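Local coordinates for protein 3-methyladenine dna-glycosylase (Archaeoglobus fulgidus, PDB 2JHN) that belongs to the DNA glycosylases of the helix-hairpin-helix (HhH-GPD) superfamily of base excision DNA repair proteins, at residues Ser117-Ile131 with Lys184-Glu198. The protein carries 1 engineered substitution. Numbering follows the deposited sequence.
Sequences SVFEGIAKAIIQQQI and KAELIVEIAKEENLE
Ile126 and Ile188 show how two antiparallel helices lock through reciprocal knobs-into-holes packing. Ile126 drops among Lys184, Leu187, Ile188 and Ile191, its two branches dividing the work: CD1 presses on Leu187 CG at 3.7 Å, while CG2 leans on Ile188 CG1. In return Ile188 fills the hole between Phe119, Ala123, Ile126 and Ile127, its CD1 lying 3.8 Å from Ile127 CG1. Toward the start of helix 118-127, the Phe119 ring, set with CG anti to the backbone N (chi1 -178°), turns its edge to Ile191, whose CG2 lies in the ring plane, 3.9 Å from Phe119 CD1. This seam joins two helices of the largely helical HhH-GPD region, their axes 9.9 Å apart at closest approach; helix 164-177 meets Phe119 and Ala192, and helix 133-147 meets Ile127. Polar bonds close both ends of the contact. At the C-terminal end of helix 118-127, the extended Lys184 chain runs past Ile126 in the opposite direction and gives its ammonium group to two carbonyls: Gln129 O receives NZ at 2.7 Å on an in-plane lone pair, whereas Ile127 O, at 2.6 Å, is approached from above its carbonyl plane. Their partial negative charge would be expected to favour the protonated amine. The looser, wetter end lies at the N-terminus of helix 118-127, where exposed Glu198, in the 3-10 segment after helix 184-192, bends at chi2 (65°) to bring OE1 to Val118 N, a nearly straight 2.9 Å bond from the carboxylate's syn side, tilted 26° out of its plane. A water bridges the same OE1 to Phe119 N, and Ser117, the N-cap, accepts from Glu120 N through OG.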
ATOM      1  N   SER A 117       6.258  -6.398  -1.147  1.00 12.94           N
ATOM      2  CA  SER A 117       6.573  -7.298  -2.269  1.00 11.97           C
ATOM      3  C   SER A 117       5.374  -7.328  -3.207  1.00 11.98           C
ATOM      4  O   SER A 117       4.239  -7.061  -2.786  1.00  9.29           O
ATOM      5  CB  SER A 117       6.891  -8.743  -1.806  1.00 12.36           C
ATOM      6  OG  SER A 117       5.734  -9.445  -1.319  1.00  9.10           O
ATOM      7  N   VAL A 118       5.626  -7.703  -4.467  1.00 11.03           N
ATOM      8  CA  VAL A 118       4.547  -7.863  -5.450  1.00 11.18           C
ATOM      9  C   VAL A 118       3.540  -8.921  -4.992  1.00 11.19           C
ATOM     10  O   VAL A 118       2.315  -8.736  -5.104  1.00  9.86           O
ATOM     11  CB  VAL A 118       5.135  -8.257  -6.837  1.00 11.34           C
ATOM     12  CG1 VAL A 118       4.011  -8.645  -7.841  1.00 13.07           C
ATOM     13  CG2 VAL A 118       5.983  -7.110  -7.372  1.00 11.64           C
ATOM     14  N   PHE A 119       4.059 -10.061  -4.529  1.00 11.04           N
ATOM     15  CA  PHE A 119       3.202 -11.104  -3.990  1.00 10.56           C
ATOM     16  C   PHE A 119       2.246 -10.595  -2.906  1.00  9.85           C
ATOM     17  O   PHE A 119       1.046 -10.840  -2.978  1.00  8.23           O
ATOM     18  CB  PHE A 119       3.995 -12.303  -3.424  1.00 11.58           C
ATOM     19  CG  PHE A 119       3.106 -13.386  -2.917  1.00 10.95           C
ATOM     20  CD1 PHE A 119       2.218 -14.024  -3.789  1.00 11.95           C
ATOM     21  CD2 PHE A 119       3.131 -13.764  -1.584  1.00 13.35           C
ATOM     22  CE1 PHE A 119       1.381 -15.028  -3.350  1.00 13.32           C
ATOM     23  CE2 PHE A 119       2.268 -14.810  -1.109  1.00 13.97           C
ATOM     24  CZ  PHE A 119       1.407 -15.432  -1.988  1.00 13.58           C
ATOM     25  N   GLU A 120       2.773  -9.856  -1.930  1.00  9.55           N
ATOM     26  CA  GLU A 120       1.926  -9.300  -0.875  1.00  9.47           C
ATOM     27  C   GLU A 120       0.850  -8.369  -1.458  1.00  9.67           C
ATOM     28  O   GLU A 120      -0.317  -8.434  -1.057  1.00  9.33           O
ATOM     29  CB  GLU A 120       2.782  -8.603   0.182  1.00 10.05           C
ATOM     30  CG  GLU A 120       1.971  -7.850   1.255  1.00 10.02           C
ATOM     31  CD  GLU A 120       2.834  -6.988   2.172  1.00 10.12           C
ATOM     32  OE1 GLU A 120       4.072  -6.941   2.005  1.00 12.22           O
ATOM     33  OE2 GLU A 120       2.224  -6.339   3.078  1.00 14.98           O
ATOM     34  N   GLY A 121       1.252  -7.495  -2.382  1.00  8.56           N
ATOM     35  CA  GLY A 121       0.310  -6.555  -3.028  1.00  9.09           C
ATOM     36  C   GLY A 121      -0.816  -7.261  -3.767  1.00  9.32           C
ATOM     37  O   GLY A 121      -1.983  -6.889  -3.621  1.00  9.19           O
ATOM     38  N   ILE A 122      -0.482  -8.296  -4.552  1.00  9.09           N
ATOM     39  CA  ILE A 122      -1.533  -9.057  -5.244  1.00  9.88           C
ATOM     40  C   ILE A 122      -2.477  -9.779  -4.268  1.00  9.94           C
ATOM     41  O   ILE A 122      -3.702  -9.675  -4.397  1.00  9.57           O
ATOM     42  CB  ILE A 122      -0.973 -10.063  -6.318  1.00  9.59           C
ATOM     43  CG1 ILE A 122      -0.169  -9.314  -7.392  1.00 10.10           C
ATOM     44  CG2 ILE A 122      -2.150 -10.860  -6.962  1.00 10.42           C
ATOM     45  CD1 ILE A 122       0.678 -10.242  -8.291  1.00 10.61           C
ATOM     46  N   ALA A 123      -1.899 -10.490  -3.295  1.00 10.24           N
ATOM     47  CA  ALA A 123      -2.676 -11.239  -2.317  1.00 11.28           C
ATOM     48  C   ALA A 123      -3.651 -10.299  -1.598  1.00 12.11           C
ATOM     49  O   ALA A 123      -4.865 -10.578  -1.504  1.00 12.26           O
ATOM     50  CB  ALA A 123      -1.740 -11.954  -1.314  1.00 11.95           C
ATOM     51  N   LYS A 124      -3.155  -9.160  -1.125  1.00 12.99           N
ATOM     52  CA  LYS A 124      -4.033  -8.237  -0.404  1.00 13.74           C
ATOM     53  C   LYS A 124      -5.129  -7.635  -1.310  1.00 13.51           C
ATOM     54  O   LYS A 124      -6.281  -7.456  -0.871  1.00 13.17           O
ATOM     55  CB  LYS A 124      -3.219  -7.156   0.356  1.00 13.64           C
ATOM     56  CG  LYS A 124      -2.377  -7.722   1.508  1.00 14.58           C
ATOM     57  CD  LYS A 124      -1.623  -6.644   2.281  1.00 16.39           C
ATOM     58  CE  LYS A 124      -2.087  -6.603   3.735  1.00 20.73           C
ATOM     59  NZ  LYS A 124      -1.600  -5.422   4.568  1.00 20.81           N
ATOM     60  N   ALA A 125      -4.797  -7.373  -2.581  1.00 12.56           N
ATOM     61  CA  ALA A 125      -5.797  -6.842  -3.515  1.00 13.05           C
ATOM     62  C   ALA A 125      -6.951  -7.850  -3.727  1.00 13.95           C
ATOM     63  O   ALA A 125      -8.118  -7.469  -3.802  1.00 14.33           O
ATOM     64  CB  ALA A 125      -5.144  -6.427  -4.865  1.00 12.12           C
ATOM     65  N   ILE A 126      -6.592  -9.128  -3.797  1.00 13.68           N
ATOM     66  CA  ILE A 126      -7.541 -10.200  -3.928  1.00 15.27           C
ATOM     67  C   ILE A 126      -8.415 -10.319  -2.671  1.00 15.84           C
ATOM     68  O   ILE A 126      -9.651 -10.410  -2.769  1.00 16.42           O
ATOM     69  CB  ILE A 126      -6.817 -11.537  -4.205  1.00 14.03           C
ATOM     70  CG1 ILE A 126      -6.208 -11.550  -5.613  1.00 14.39           C
ATOM     71  CG2 ILE A 126      -7.818 -12.737  -4.038  1.00 15.92           C
ATOM     72  CD1 ILE A 126      -5.216 -12.706  -5.818  1.00 15.20           C
ATOM     73  N   ILE A 127      -7.763 -10.313  -1.503  1.00 16.27           N
ATOM     74  CA  ILE A 127      -8.483 -10.324  -0.210  1.00 17.10           C
ATOM     75  C   ILE A 127      -9.563  -9.241  -0.133  1.00 18.92           C
ATOM     76  O   ILE A 127     -10.699  -9.502   0.303  1.00 19.21           O
ATOM     77  CB  ILE A 127      -7.503 -10.256   0.987  1.00 17.19           C
ATOM     78  CG1 ILE A 127      -6.651 -11.549   1.047  1.00 14.37           C
ATOM     79  CG2 ILE A 127      -8.248  -9.969   2.331  1.00 16.97           C
ATOM     80  CD1 ILE A 127      -5.488 -11.481   2.046  1.00 15.76           C
ATOM     81  N   GLN A 128      -9.226  -8.043  -0.589  1.00 19.67           N
ATOM     82  CA  GLN A 128     -10.144  -6.915  -0.586  1.00 21.95           C
ATOM     83  C   GLN A 128     -11.383  -7.009  -1.506  1.00 22.03           C
ATOM     84  O   GLN A 128     -12.313  -6.229  -1.352  1.00 21.86           O
ATOM     85  CB  GLN A 128      -9.359  -5.654  -0.905  1.00 22.36           C
ATOM     86  CG  GLN A 128      -9.933  -4.390  -0.304  1.00 27.27           C
ATOM     87  CD  GLN A 128      -9.331  -3.185  -0.941  1.00 30.11           C
ATOM     88  OE1 GLN A 128      -8.111  -3.123  -1.157  1.00 33.12           O
ATOM     89  NE2 GLN A 128     -10.178  -2.211  -1.274  1.00 33.27           N
ATOM     90  N   GLN A 129     -11.393  -7.944  -2.451  1.00 23.16           N
ATOM     91  CA  GLN A 129     -12.508  -8.072  -3.408  1.00 24.31           C
ATOM     92  C   GLN A 129     -13.870  -8.197  -2.686  1.00 25.28           C
ATOM     93  O   GLN A 129     -14.053  -9.067  -1.833  1.00 24.99           O
ATOM     94  CB  GLN A 129     -12.271  -9.233  -4.403  1.00 23.85           C
ATOM     95  CG  GLN A 129     -11.034  -9.009  -5.314  1.00 22.55           C
ATOM     96  CD  GLN A 129     -10.738 -10.128  -6.321  1.00 24.52           C
ATOM     97  OE1 GLN A 129     -11.137 -11.287  -6.151  1.00 25.66           O
ATOM     98  NE2 GLN A 129     -10.027  -9.775  -7.382  1.00 20.61           N
ATOM     99  N   GLN A 130     -14.781  -7.276  -3.004  1.00 27.31           N
ATOM    100  CA  GLN A 130     -16.189  -7.278  -2.513  1.00 29.32           C
ATOM    101  C   GLN A 130     -16.366  -7.017  -1.007  1.00 29.59           C
ATOM    102  O   GLN A 130     -17.457  -7.220  -0.470  1.00 30.58           O
ATOM    103  CB  GLN A 130     -16.939  -8.571  -2.914  1.00 29.73           C
ATOM    104  CG  GLN A 130     -17.221  -8.732  -4.405  1.00 32.69           C
ATOM    105  CD  GLN A 130     -16.083  -9.423  -5.129  1.00 36.62           C
ATOM    106  OE1 GLN A 130     -15.621 -10.495  -4.708  1.00 40.31           O
ATOM    107  NE2 GLN A 130     -15.613  -8.816  -6.216  1.00 36.96           N
ATOM    108  N   ILE A 131     -15.307  -6.588  -0.320  1.00 29.35           N
ATOM    109  CA  ILE A 131     -15.399  -6.308   1.130  1.00 28.58           C
ATOM    110  C   ILE A 131     -14.772  -4.966   1.466  1.00 28.50           C
ATOM    111  O   ILE A 131     -14.131  -4.351   0.607  1.00 27.89           O
ATOM    112  CB  ILE A 131     -14.797  -7.448   2.021  1.00 28.90           C
ATOM    113  CG1 ILE A 131     -13.307  -7.686   1.699  1.00 28.68           C
ATOM    114  CG2 ILE A 131     -15.616  -8.735   1.882  1.00 29.25           C
ATOM    115  CD1 ILE A 131     -12.573  -8.616   2.702  1.00 27.73           C
ATOM    116  N   LYS A 184     -11.165 -17.013  -3.394  1.00 24.72           N
ATOM    117  CA  LYS A 184     -10.040 -16.117  -3.004  1.00 23.89           C
ATOM    118  C   LYS A 184      -8.824 -16.971  -2.612  1.00 22.79           C
ATOM    119  O   LYS A 184      -7.722 -16.814  -3.163  1.00 21.53           O
ATOM    120  CB  LYS A 184     -10.421 -15.158  -1.860  1.00 23.97           C
ATOM    121  CG  LYS A 184     -11.137 -13.846  -2.287  1.00 23.94           C
ATOM    122  CD  LYS A 184     -11.569 -13.014  -1.100  1.00 24.08           C
ATOM    123  CE  LYS A 184     -12.421 -11.820  -1.544  1.00 24.21           C
ATOM    124  NZ  LYS A 184     -12.782 -10.974  -0.387  1.00 25.38           N
ATOM    125  N   ALA A 185      -9.034 -17.908  -1.687  1.00 21.65           N
ATOM    126  CA  ALA A 185      -7.994 -18.866  -1.303  1.00 21.09           C
ATOM    127  C   ALA A 185      -7.406 -19.574  -2.503  1.00 20.91           C
ATOM    128  O   ALA A 185      -6.195 -19.684  -2.639  1.00 19.40           O
ATOM    129  CB  ALA A 185      -8.536 -19.887  -0.268  1.00 22.01           C
ATOM    130  N   GLU A 186      -8.271 -20.030  -3.401  1.00 20.68           N
ATOM    131  CA  GLU A 186      -7.850 -20.670  -4.626  1.00 21.76           C
ATOM    132  C   GLU A 186      -6.979 -19.780  -5.525  1.00 20.59           C
ATOM    133  O   GLU A 186      -5.969 -20.217  -6.049  1.00 20.41           O
ATOM    134  CB  GLU A 186      -9.090 -21.134  -5.392  1.00 22.56           C
ATOM    135  CG  GLU A 186      -9.684 -22.399  -4.831  1.00 27.45           C
ATOM    136  CD  GLU A 186     -10.752 -22.998  -5.726  1.00 33.99           C
ATOM    137  OE1 GLU A 186     -11.352 -22.243  -6.532  1.00 36.91           O
ATOM    138  OE2 GLU A 186     -10.991 -24.222  -5.611  1.00 35.57           O
ATOM    139  N   LEU A 187      -7.381 -18.520  -5.678  1.00 20.61           N
ATOM    140  CA  LEU A 187      -6.652 -17.587  -6.529  1.00 19.51           C
ATOM    141  C   LEU A 187      -5.276 -17.212  -5.923  1.00 18.55           C
ATOM    142  O   LEU A 187      -4.273 -17.154  -6.635  1.00 17.84           O
ATOM    143  CB  LEU A 187      -7.519 -16.358  -6.796  1.00 20.36           C
ATOM    144  CG  LEU A 187      -7.030 -15.311  -7.805  1.00 21.12           C
ATOM    145  CD1 LEU A 187      -6.654 -15.954  -9.146  1.00 21.16           C
ATOM    146  CD2 LEU A 187      -8.082 -14.212  -7.964  1.00 20.24           C
ATOM    147  N   ILE A 188      -5.242 -16.970  -4.614  1.00 17.32           N
ATOM    148  CA  ILE A 188      -3.986 -16.649  -3.921  1.00 18.07           C
ATOM    149  C   ILE A 188      -2.989 -17.810  -4.046  1.00 18.20           C
ATOM    150  O   ILE A 188      -1.821 -17.612  -4.365  1.00 18.32           O
ATOM    151  CB  ILE A 188      -4.240 -16.192  -2.461  1.00 16.84           C
ATOM    152  CG1 ILE A 188      -4.973 -14.831  -2.485  1.00 18.19           C
ATOM    153  CG2 ILE A 188      -2.904 -16.137  -1.667  1.00 16.47           C
ATOM    154  CD1 ILE A 188      -5.485 -14.354  -1.155  1.00 15.97           C
ATOM    155  N   VAL A 189      -3.464 -19.039  -3.843  1.00 19.17           N
ATOM    156  CA  VAL A 189      -2.591 -20.198  -4.028  1.00 18.94           C
ATOM    157  C   VAL A 189      -2.069 -20.243  -5.480  1.00 18.54           C
ATOM    158  O   VAL A 189      -0.881 -20.447  -5.722  1.00 18.29           O
ATOM    159  CB  VAL A 189      -3.292 -21.510  -3.579  1.00 19.65           C
ATOM    160  CG1 VAL A 189      -2.483 -22.743  -4.020  1.00 20.55           C
ATOM    161  CG2 VAL A 189      -3.492 -21.510  -2.060  1.00 20.70           C
ATOM    162  N   GLU A 190      -2.951 -19.979  -6.438  1.00 18.98           N
ATOM    163  CA  GLU A 190      -2.583 -19.902  -7.857  1.00 19.34           C
ATOM    164  C   GLU A 190      -1.425 -18.909  -8.123  1.00 18.48           C
ATOM    165  O   GLU A 190      -0.417 -19.237  -8.762  1.00 17.60           O
ATOM    166  CB  GLU A 190      -3.825 -19.536  -8.683  1.00 19.44           C
ATOM    167  CG  GLU A 190      -3.711 -19.837 -10.168  1.00 22.10           C
ATOM    168  CD  GLU A 190      -4.961 -19.435 -10.988  1.00 22.51           C
ATOM    169  OE1 GLU A 190      -6.093 -19.373 -10.441  1.00 28.05           O
ATOM    170  OE2 GLU A 190      -4.796 -19.217 -12.211  1.00 28.96           O
ATOM    171  N   ILE A 191      -1.567 -17.705  -7.579  1.00 17.02           N
ATOM    172  CA  ILE A 191      -0.547 -16.678  -7.695  1.00 16.49           C
ATOM    173  C   ILE A 191       0.762 -17.113  -7.018  1.00 15.60           C
ATOM    174  O   ILE A 191       1.859 -16.866  -7.539  1.00 15.30           O
ATOM    175  CB  ILE A 191      -1.075 -15.322  -7.130  1.00 16.37           C
ATOM    176  CG1 ILE A 191      -2.294 -14.804  -7.950  1.00 16.71           C
ATOM    177  CG2 ILE A 191       0.059 -14.309  -6.997  1.00 16.51           C
ATOM    178  CD1 ILE A 191      -1.954 -14.311  -9.336  1.00 19.06           C
ATOM    179  N   ALA A 192       0.651 -17.799  -5.876  1.00 16.37           N
ATOM    180  CA  ALA A 192       1.843 -18.277  -5.138  1.00 15.95           C
ATOM    181  C   ALA A 192       2.764 -19.224  -5.947  1.00 16.82           C
ATOM    182  O   ALA A 192       3.985 -19.290  -5.724  1.00 16.28           O
ATOM    183  CB  ALA A 192       1.417 -18.934  -3.794  1.00 15.72           C
ATOM    184  N   LYS A 193       2.170 -19.956  -6.876  1.00 17.58           N
ATOM    185  CA  LYS A 193       2.932 -20.830  -7.799  1.00 18.59           C
ATOM    186  C   LYS A 193       3.809 -20.102  -8.834  1.00 19.06           C
ATOM    187  O   LYS A 193       4.674 -20.712  -9.467  1.00 17.98           O
ATOM    188  CB  LYS A 193       1.958 -21.774  -8.522  1.00 19.20           C
ATOM    189  CG  LYS A 193       1.318 -22.792  -7.602  1.00 21.12           C
ATOM    190  CD  LYS A 193       0.275 -23.631  -8.330  1.00 25.67           C
ATOM    191  CE  LYS A 193      -0.432 -24.563  -7.370  1.00 28.23           C
ATOM    192  NZ  LYS A 193      -1.445 -25.387  -8.090  1.00 32.50           N
ATOM    193  N   GLU A 194       3.583 -18.800  -9.025  1.00 18.49           N
ATOM    194  CA  GLU A 194       4.297 -18.038 -10.053  1.00 19.09           C
ATOM    195  C   GLU A 194       5.736 -17.755  -9.652  1.00 20.14           C
ATOM    196  O   GLU A 194       6.010 -17.336  -8.531  1.00 20.86           O
ATOM    197  CB  GLU A 194       3.561 -16.726 -10.368  1.00 19.43           C
ATOM    198  CG  GLU A 194       2.167 -16.921 -10.951  1.00 18.60           C
ATOM    199  CD  GLU A 194       2.220 -17.390 -12.402  1.00 19.54           C
ATOM    200  OE1 GLU A 194       2.646 -16.623 -13.283  1.00 20.72           O
ATOM    201  OE2 GLU A 194       1.874 -18.548 -12.660  1.00 24.66           O
ATOM    202  N   GLU A 195       6.661 -17.999 -10.573  1.00 20.47           N
ATOM    203  CA  GLU A 195       8.070 -17.702 -10.345  1.00 21.60           C
ATOM    204  C   GLU A 195       8.380 -16.277 -10.771  1.00 20.78           C
ATOM    205  O   GLU A 195       7.665 -15.710 -11.605  1.00 21.63           O
ATOM    206  CB  GLU A 195       8.950 -18.668 -11.148  1.00 22.70           C
ATOM    207  CG  GLU A 195       8.985 -20.059 -10.566  0.70 25.43           C
ATOM    208  CD  GLU A 195      10.087 -20.219  -9.549  0.70 29.30           C
ATOM    209  OE1 GLU A 195      10.731 -19.206  -9.179  0.70 30.90           O
ATOM    210  OE2 GLU A 195      10.319 -21.366  -9.121  0.70 32.09           O
ATOM    211  N   ASN A 196       9.448 -15.716 -10.200  1.00 20.40           N
ATOM    212  CA  ASN A 196       9.983 -14.401 -10.579  1.00 20.01           C
ATOM    213  C   ASN A 196       8.969 -13.258 -10.450  1.00 19.01           C
ATOM    214  O   ASN A 196       9.012 -12.266 -11.175  1.00 18.18           O
ATOM    215  CB  ASN A 196      10.598 -14.447 -11.991  1.00 20.44           C
ATOM    216  CG  ASN A 196      11.670 -15.543 -12.120  1.00 21.27           C
ATOM    217  OD1 ASN A 196      12.612 -15.593 -11.333  1.00 23.47           O
ATOM    218  ND2 ASN A 196      11.523 -16.411 -13.117  1.00 24.68           N
ATOM    219  N   LEU A 197       8.024 -13.426  -9.535  1.00 18.98           N
ATOM    220  CA  LEU A 197       6.932 -12.468  -9.419  1.00 18.20           C
ATOM    221  C   LEU A 197       7.389 -11.037  -9.055  1.00 18.01           C
ATOM    222  O   LEU A 197       6.821 -10.049  -9.544  1.00 16.76           O
ATOM    223  CB  LEU A 197       5.872 -13.051  -8.454  1.00 18.52           C
ATOM    224  CG  LEU A 197       4.460 -12.521  -8.363  1.00 20.41           C
ATOM    225  CD1 LEU A 197       3.736 -12.502  -9.719  1.00 18.50           C
ATOM    226  CD2 LEU A 197       3.732 -13.391  -7.350  1.00 17.61           C
ATOM    227  N   GLU A 198       8.463 -10.898  -8.268  1.00 17.49           N
ATOM    228  CA  GLU A 198       8.922  -9.546  -7.934  1.00 17.85           C
ATOM    229  C   GLU A 198       9.315  -8.750  -9.196  1.00 17.71           C
ATOM    230  O   GLU A 198       9.275  -7.526  -9.205  1.00 17.39           O
ATOM    231  CB  GLU A 198      10.077  -9.584  -6.923  1.00 18.98           C
ATOM    232  CG  GLU A 198      10.403  -8.213  -6.280  1.00 21.13           C
ATOM    233  CD  GLU A 198       9.278  -7.640  -5.385  1.00 22.73           C
ATOM    234  OE1 GLU A 198       8.366  -8.398  -4.957  1.00 19.09           O
ATOM    235  OE2 GLU A 198       9.350  -6.406  -5.110  1.00 22.32           O
TER
HETATM  236  O   HOH W   1       6.914 -10.695  -4.851  1.00 14.69           O